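Local atomic coordinates of abietadiene synthase, chloroplastic (Abies grandis, PDB entry 3S9V), a protein that belongs to the terpene synthase family, as a large, predominantly helical plant enzyme of the chloroplast. Residues A[365-368]-A[369-373]; A[385-388]-A[389-393]. All blocks are in the same frame, centred on the assembly; numbering follows the deposited sequence.

Contact 1 (A[365-368]-A[369-373])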
ATOM      1  N   ASP A 365      -7.768  -2.002   8.898  1.00 29.20           N
ATOM      2  CA  ASP A 365      -8.054  -3.094   7.971  1.00 28.82           C
ATOM      3  C   ASP A 365      -8.875  -2.689   6.741  1.00 28.00           C
ATOM      4  O   ASP A 365      -8.603  -3.170   5.638  1.00 28.74           O
ATOM      5  CB  ASP A 365      -8.719  -4.273   8.697  1.00 38.23           C
ATOM      6  CG  ASP A 365      -9.865  -3.847   9.590  1.00 46.54           C
ATOM      7  OD1 ASP A 365      -9.610  -3.109  10.572  1.00 50.26           O
ATOM      8  OD2 ASP A 365     -11.015  -4.257   9.311  1.00 39.93           O
ATOM      9  N   MET A 366      -9.870  -1.816   6.901  1.00 26.48           N
ATOM     10  CA  MET A 366     -10.649  -1.406   5.733  1.00 26.57           C
ATOM     11  C   MET A 366      -9.708  -0.683   4.784  1.00 26.51           C
ATOM     12  O   MET A 366      -9.880  -0.746   3.568  1.00 25.53           O
ATOM     13  CB  MET A 366     -11.831  -0.487   6.103  1.00 23.02           C
ATOM     14  CG  MET A 366     -13.027  -1.187   6.771  1.00 28.04           C
ATOM     15  SD  MET A 366     -13.783  -2.556   5.829  1.00 25.22           S
ATOM     16  CE  MET A 366     -12.797  -3.921   6.392  1.00 27.58           C
ATOM     17  N   LEU A 367      -8.701  -0.009   5.340  1.00 23.29           N
ATOM     18  CA  LEU A 367      -7.744   0.702   4.506  1.00 24.51           C
ATOM     19  C   LEU A 367      -6.923  -0.257   3.641  1.00 24.52           C
ATOM     20  O   LEU A 367      -6.775  -0.037   2.438  1.00 22.23           O
ATOM     21  CB  LEU A 367      -6.795   1.557   5.349  1.00 22.88           C
ATOM     22  CG  LEU A 367      -5.647   2.163   4.528  1.00 26.66           C
ATOM     23  CD1 LEU A 367      -6.216   2.968   3.370  1.00 19.70           C
ATOM     24  CD2 LEU A 367      -4.768   3.041   5.407  1.00 30.30           C
ATOM     25  N   ASN A 368      -6.383  -1.313   4.241  1.00 22.53           N
ATOM     26  CA  ASN A 368      -5.600  -2.260   3.451  1.00 23.93           C
ATOM     27  C   ASN A 368      -6.477  -2.981   2.434  1.00 21.91           C
ATOM     28  O   ASN A 368      -6.015  -3.353   1.350  1.00 20.19           O
ATOM     29  CB  ASN A 368      -4.878  -3.256   4.363  1.00 26.84           C
ATOM     30  CG  ASN A 368      -3.764  -2.597   5.162  1.00 29.15           C
ATOM     31  OD1 ASN A 368      -2.985  -1.811   4.619  1.00 37.54           O
ATOM     32  ND2 ASN A 368      -3.679  -2.915   6.452  1.00 27.74           N
ATOM     33  N   VAL A 369      -7.750  -3.160   2.777  1.00 20.12           N
ATOM     34  CA  VAL A 369      -8.691  -3.799   1.875  1.00 19.21           C
ATOM     35  C   VAL A 369      -8.944  -2.842   0.710  1.00 18.69           C
ATOM     36  O   VAL A 369      -9.061  -3.268  -0.436  1.00 23.61           O
ATOM     37  CB  VAL A 369     -10.042  -4.117   2.585  1.00 23.35           C
ATOM     38  CG1 VAL A 369     -11.093  -4.531   1.563  1.00 19.83           C
ATOM     39  CG2 VAL A 369      -9.851  -5.231   3.603  1.00 20.25           C
ATOM     40  N   ASN A 370      -9.019  -1.545   1.000  1.00 19.97           N
ATOM     41  CA  ASN A 370      -9.259  -0.546  -0.046  1.00 21.72           C
ATOM     42  C   ASN A 370      -8.102  -0.481  -1.045  1.00 19.72           C
ATOM     43  O   ASN A 370      -8.318  -0.423  -2.256  1.00 19.39           O
ATOM     44  CB  ASN A 370      -9.502   0.842   0.570  1.00 19.43           C
ATOM     45  CG  ASN A 370      -9.667   1.931  -0.485  1.00 22.21           C
ATOM     46  OD1 ASN A 370      -8.691   2.486  -0.982  1.00 23.02           O
ATOM     47  ND2 ASN A 370     -10.912   2.224  -0.840  1.00 22.05           N
ATOM     48  N   ARG A 371      -6.877  -0.488  -0.536  1.00 18.41           N
ATOM     49  CA  ARG A 371      -5.701  -0.462  -1.399  1.00 22.60           C
ATOM     50  C   ARG A 371      -5.739  -1.683  -2.320  1.00 22.13           C
ATOM     51  O   ARG A 371      -5.473  -1.583  -3.518  1.00 23.53           O
ATOM     52  CB  ARG A 371      -4.418  -0.485  -0.556  1.00 17.29           C
ATOM     53  CG  ARG A 371      -4.203   0.773   0.282  1.00 20.84           C
ATOM     54  CD  ARG A 371      -3.098   0.564   1.302  1.00 25.81           C
ATOM     55  NE  ARG A 371      -1.797   0.429   0.661  1.00 23.99           N
ATOM     56  CZ  ARG A 371      -0.759  -0.210   1.187  1.00 19.61           C
ATOM     57  NH1 ARG A 371      -0.853  -0.791   2.378  1.00 18.09           N
ATOM     58  NH2 ARG A 371       0.376  -0.276   0.509  1.00 31.08           N
ATOM     59  N   CYS A 372      -6.089  -2.828  -1.750  1.00 22.90           N
ATOM     60  CA  CYS A 372      -6.173  -4.072  -2.501  1.00 23.57           C
ATOM     61  C   CYS A 372      -7.259  -4.053  -3.589  1.00 23.50           C
ATOM     62  O   CYS A 372      -7.029  -4.498  -4.713  1.00 23.72           O
ATOM     63  CB  CYS A 372      -6.419  -5.240  -1.529  1.00 20.32           C
ATOM     64  SG  CYS A 372      -6.781  -6.842  -2.309  1.00 23.22           S
ATOM     65  N   SER A 373      -8.430  -3.516  -3.269  1.00 21.29           N
ATOM     66  CA  SER A 373      -9.544  -3.493  -4.225  1.00 22.75           C
ATOM     67  C   SER A 373      -9.291  -2.752  -5.530  1.00 23.19           C
ATOM     68  O   SER A 373      -9.998  -2.976  -6.517  1.00 22.82           O
ATOM     69  CB  SER A 373     -10.799  -2.909  -3.569  1.00 19.22           C
ATOM     70  OG  SER A 373     -10.654  -1.512  -3.352  1.00 25.49           O
TER

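Contact 2 (A[385-388]-A[389-393])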
ATOM      1  N   GLU A 385     -16.991  -4.567  -5.188  1.00 18.61           N
ATOM      2  CA  GLU A 385     -17.786  -4.468  -3.964  1.00 20.13           C
ATOM      3  C   GLU A 385     -16.895  -4.048  -2.792  1.00 21.19           C
ATOM      4  O   GLU A 385     -17.316  -3.265  -1.948  1.00 21.87           O
ATOM      5  CB  GLU A 385     -18.450  -5.809  -3.635  1.00 10.67           C
ATOM      6  CG  GLU A 385     -19.252  -6.413  -4.777  1.00 25.89           C
ATOM      7  CD  GLU A 385     -19.974  -7.694  -4.380  1.00 36.28           C
ATOM      8  OE1 GLU A 385     -19.314  -8.639  -3.887  1.00 33.72           O
ATOM      9  OE2 GLU A 385     -21.206  -7.757  -4.565  1.00 41.69           O
ATOM     10  N   ALA A 386     -15.669  -4.573  -2.742  1.00 19.98           N
ATOM     11  CA  ALA A 386     -14.743  -4.238  -1.664  1.00 22.68           C
ATOM     12  C   ALA A 386     -14.404  -2.763  -1.749  1.00 25.29           C
ATOM     13  O   ALA A 386     -14.347  -2.076  -0.737  1.00 29.37           O
ATOM     14  CB  ALA A 386     -13.462  -5.078  -1.758  1.00 14.06           C
ATOM     15  N   LYS A 387     -14.184  -2.282  -2.968  1.00 25.22           N
ATOM     16  CA  LYS A 387     -13.863  -0.878  -3.187  1.00 28.94           C
ATOM     17  C   LYS A 387     -14.995   0.016  -2.671  1.00 27.26           C
ATOM     18  O   LYS A 387     -14.753   0.994  -1.967  1.00 25.99           O
ATOM     19  CB  LYS A 387     -13.635  -0.618  -4.684  1.00 34.33           C
ATOM     20  CG  LYS A 387     -13.340   0.842  -5.037  1.00 35.47           C
ATOM     21  CD  LYS A 387     -13.470   1.115  -6.538  1.00 33.13           C
ATOM     22  CE  LYS A 387     -12.384   0.414  -7.347  1.00 43.79           C
ATOM     23  NZ  LYS A 387     -12.487   0.696  -8.815  1.00 42.17           N
ATOM     24  N   LEU A 388     -16.232  -0.324  -3.015  1.00 28.20           N
ATOM     25  CA  LEU A 388     -17.379   0.475  -2.583  1.00 30.02           C
ATOM     26  C   LEU A 388     -17.570   0.495  -1.065  1.00 25.63           C
ATOM     27  O   LEU A 388     -17.722   1.562  -0.476  1.00 26.46           O
ATOM     28  CB  LEU A 388     -18.657  -0.026  -3.262  1.00 33.33           C
ATOM     29  CG  LEU A 388     -18.669   0.111  -4.786  1.00 42.64           C
ATOM     30  CD1 LEU A 388     -19.949  -0.489  -5.345  1.00 42.16           C
ATOM     31  CD2 LEU A 388     -18.549   1.581  -5.172  1.00 45.57           C
ATOM     32  N   CYS A 389     -17.559  -0.681  -0.442  1.00 24.54           N
ATOM     33  CA  CYS A 389     -17.732  -0.798   1.007  1.00 22.01           C
ATOM     34  C   CYS A 389     -16.650  -0.042   1.768  1.00 23.45           C
ATOM     35  O   CYS A 389     -16.951   0.735   2.664  1.00 25.53           O
ATOM     36  CB  CYS A 389     -17.712  -2.274   1.435  1.00 19.74           C
ATOM     37  SG  CYS A 389     -17.515  -2.568   3.228  0.48  6.75           S
ATOM     38  N   THR A 390     -15.393  -0.272   1.407  1.00 22.74           N
ATOM     39  CA  THR A 390     -14.292   0.395   2.085  1.00 23.14           C
ATOM     40  C   THR A 390     -14.332   1.907   1.900  1.00 25.08           C
ATOM     41  O   THR A 390     -14.027   2.650   2.829  1.00 26.51           O
ATOM     42  CB  THR A 390     -12.904  -0.157   1.635  1.00 20.03           C
ATOM     43  OG1 THR A 390     -12.753  -0.037   0.212  1.00 21.86           O
ATOM     44  CG2 THR A 390     -12.756  -1.610   2.053  1.00 17.85           C
ATOM     45  N   GLU A 391     -14.716   2.367   0.714  1.00 24.23           N
ATOM     46  CA  GLU A 391     -14.792   3.804   0.478  1.00 29.64           C
ATOM     47  C   GLU A 391     -15.820   4.460   1.390  1.00 30.53           C
ATOM     48  O   GLU A 391     -15.528   5.466   2.034  1.00 29.39           O
ATOM     49  CB  GLU A 391     -15.138   4.108  -0.981  1.00 29.47           C
ATOM     50  CG  GLU A 391     -13.919   4.354  -1.856  1.00 43.73           C
ATOM     51  CD  GLU A 391     -14.276   4.970  -3.199  1.00 54.44           C
ATOM     52  OE1 GLU A 391     -14.871   4.264  -4.043  1.00 54.31           O
ATOM     53  OE2 GLU A 391     -13.969   6.167  -3.405  1.00 58.87           O
ATOM     54  N   ARG A 392     -17.023   3.895   1.450  1.00 31.64           N
ATOM     55  CA  ARG A 392     -18.057   4.465   2.307  1.00 32.75           C
ATOM     56  C   ARG A 392     -17.640   4.430   3.772  1.00 32.03           C
ATOM     57  O   ARG A 392     -17.902   5.366   4.530  1.00 33.46           O
ATOM     58  CB  ARG A 392     -19.388   3.728   2.112  1.00 37.44           C
ATOM     59  CG  ARG A 392     -20.088   4.105   0.813  1.00 41.74           C
ATOM     60  CD  ARG A 392     -21.467   3.473   0.657  1.00 53.47           C
ATOM     61  NE  ARG A 392     -21.421   2.065   0.266  1.00 55.90           N
ATOM     62  CZ  ARG A 392     -21.198   1.057   1.104  1.00 57.26           C
ATOM     63  NH1 ARG A 392     -21.000   1.297   2.395  1.00 53.12           N
ATOM     64  NH2 ARG A 392     -21.175  -0.191   0.648  1.00 49.70           N
ATOM     65  N   TYR A 393     -16.967   3.359   4.167  1.00 29.60           N
ATOM     66  CA  TYR A 393     -16.533   3.229   5.544  1.00 30.16           C
ATOM     67  C   TYR A 393     -15.362   4.147   5.909  1.00 30.06           C
ATOM     68  O   TYR A 393     -15.339   4.717   6.999  1.00 25.49           O
ATOM     69  CB  TYR A 393     -16.168   1.774   5.834  1.00 26.17           C
ATOM     70  CG  TYR A 393     -15.618   1.552   7.220  1.00 20.00           C
ATOM     71  CD1 TYR A 393     -14.288   1.851   7.518  1.00 20.91           C
ATOM     72  CD2 TYR A 393     -16.430   1.053   8.238  1.00 21.57           C
ATOM     73  CE1 TYR A 393     -13.776   1.659   8.791  1.00 19.38           C
ATOM     74  CE2 TYR A 393     -15.927   0.857   9.523  1.00 24.00           C
ATOM     75  CZ  TYR A 393     -14.600   1.162   9.790  1.00 24.79           C
ATOM     76  OH  TYR A 393     -14.091   0.963  11.051  1.00 35.35           O
TER

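Contact 1 (A[365-368]-A[369-373])
The guanidinium of Arg371 meets the side-chain amide of Asn368 at its edge: OD1 of Asn368 lies close to the guanidinium plane, 3.3 Å from NH1 of Arg371, while the amide plane itself is turned 56° away. This is an i to i+3 side-chain bond on helix 363-373, a buried helix of the all-helical terpene synthase N-terminal domain. It is moderately bent, with an N-H...O angle of 144°. Both side chains run alongside each other in the same direction, because each carries CG anti to its carbonyl carbon (chi1 -67° in Arg371, nearly the same in Asn368); a bend at chi3 of Arg371 then swings NH1 round to the amide oxygen. Each flat group is also held from outside: NH2 of Arg371 forms a salt bridge with Asp278, and ND2 of Asn368 is hydrogen-bonded to Asp321 on helix 320-332. Amide and guanidinium are thus each fixed at two points, and Asp278 probably offsets the charge of Arg371, easing the approach of Arg328 NH1 to its NH2. The aliphatic part of Arg371 lies over the preceding turn, its CG 3.5 Å from O of Leu367, the same oxygen that accepts a hydrogen bond from the backbone N of Arg371 at 3.0 Å. Three further i to i+4 bonds, from Val369, Asn370 and Cys372, continue the helical ladder. On another side of the helix, CG2 of Val369 reaches back to 3.2 Å from O of Asp365, with CE of Met366 a looser apolar neighbour. Three residues on from Asn370, the hydroxyl of Ser373 turns back, OG donating to the backbone O of Asn370 at 2.8 Å.

Contact 2 (A[385-388]-A[389-393])
Thr390 folds back over the turn before it in a local contact within helix 381-397, a partly buried helix beside helix 363-373. OG1 of Thr390 lies 2.8 Å from O of Ala386 and 3.1 Å from O of Lys387; its one proton can serve either carbonyl, and the choice is not settled. A chi1 of 57° sets this oxygen between the backbone N and the carbonyl carbon, facing the preceding turn, and leaves CG2 beside the backbone N, 3.2 Å from O of Ala386. That carbonyl also accepts a hydrogen bond from N of Thr390 at 3.0 Å in the ordinary alpha-helical i to i+4 pattern. The helix belongs to the all-helical N-terminal domain of the terpene synthase family, and Asn370 of the neighbouring helix probably supplies OG1 of Thr390 with a further hydrogen bond through ND2. Lys387 and Glu391 run side by side in the same direction, CG of the lysine 3.9 Å from OE1 of Glu391, but NZ stays 6.4 Å from that oxygen, too far for a salt bridge. Arg392, bent at chi3, curls back until its guanidinium has O of Leu388 over one face, 3.7 Å above the plane and offset toward the rim. Its charge is met by Glu351, which forms a salt bridge with NH2, as Arg346 does with Glu385 two turns earlier.

How the contacts relate
Contact 1 comes first along the chain, on helix 363-373, and contact 2 follows on the next helix, 381-397; their centres are about 9 Å apart. The two helices touch directly. Besides the polar link from Asn370, OG of Ser373 packs on Lys387, and CG of Met366 comes within 3.4 Å of CD1 of Tyr393. Both contacts lie in the N-terminal domain of the terpene synthase family. Contact 1 is the more buried, with helices 320-332, 413-422 and 269-282 also around it, whereas contact 2 is partly exposed. Side chains from both contacts pack against one another, so the two successive helices lie directly side by side in this domain.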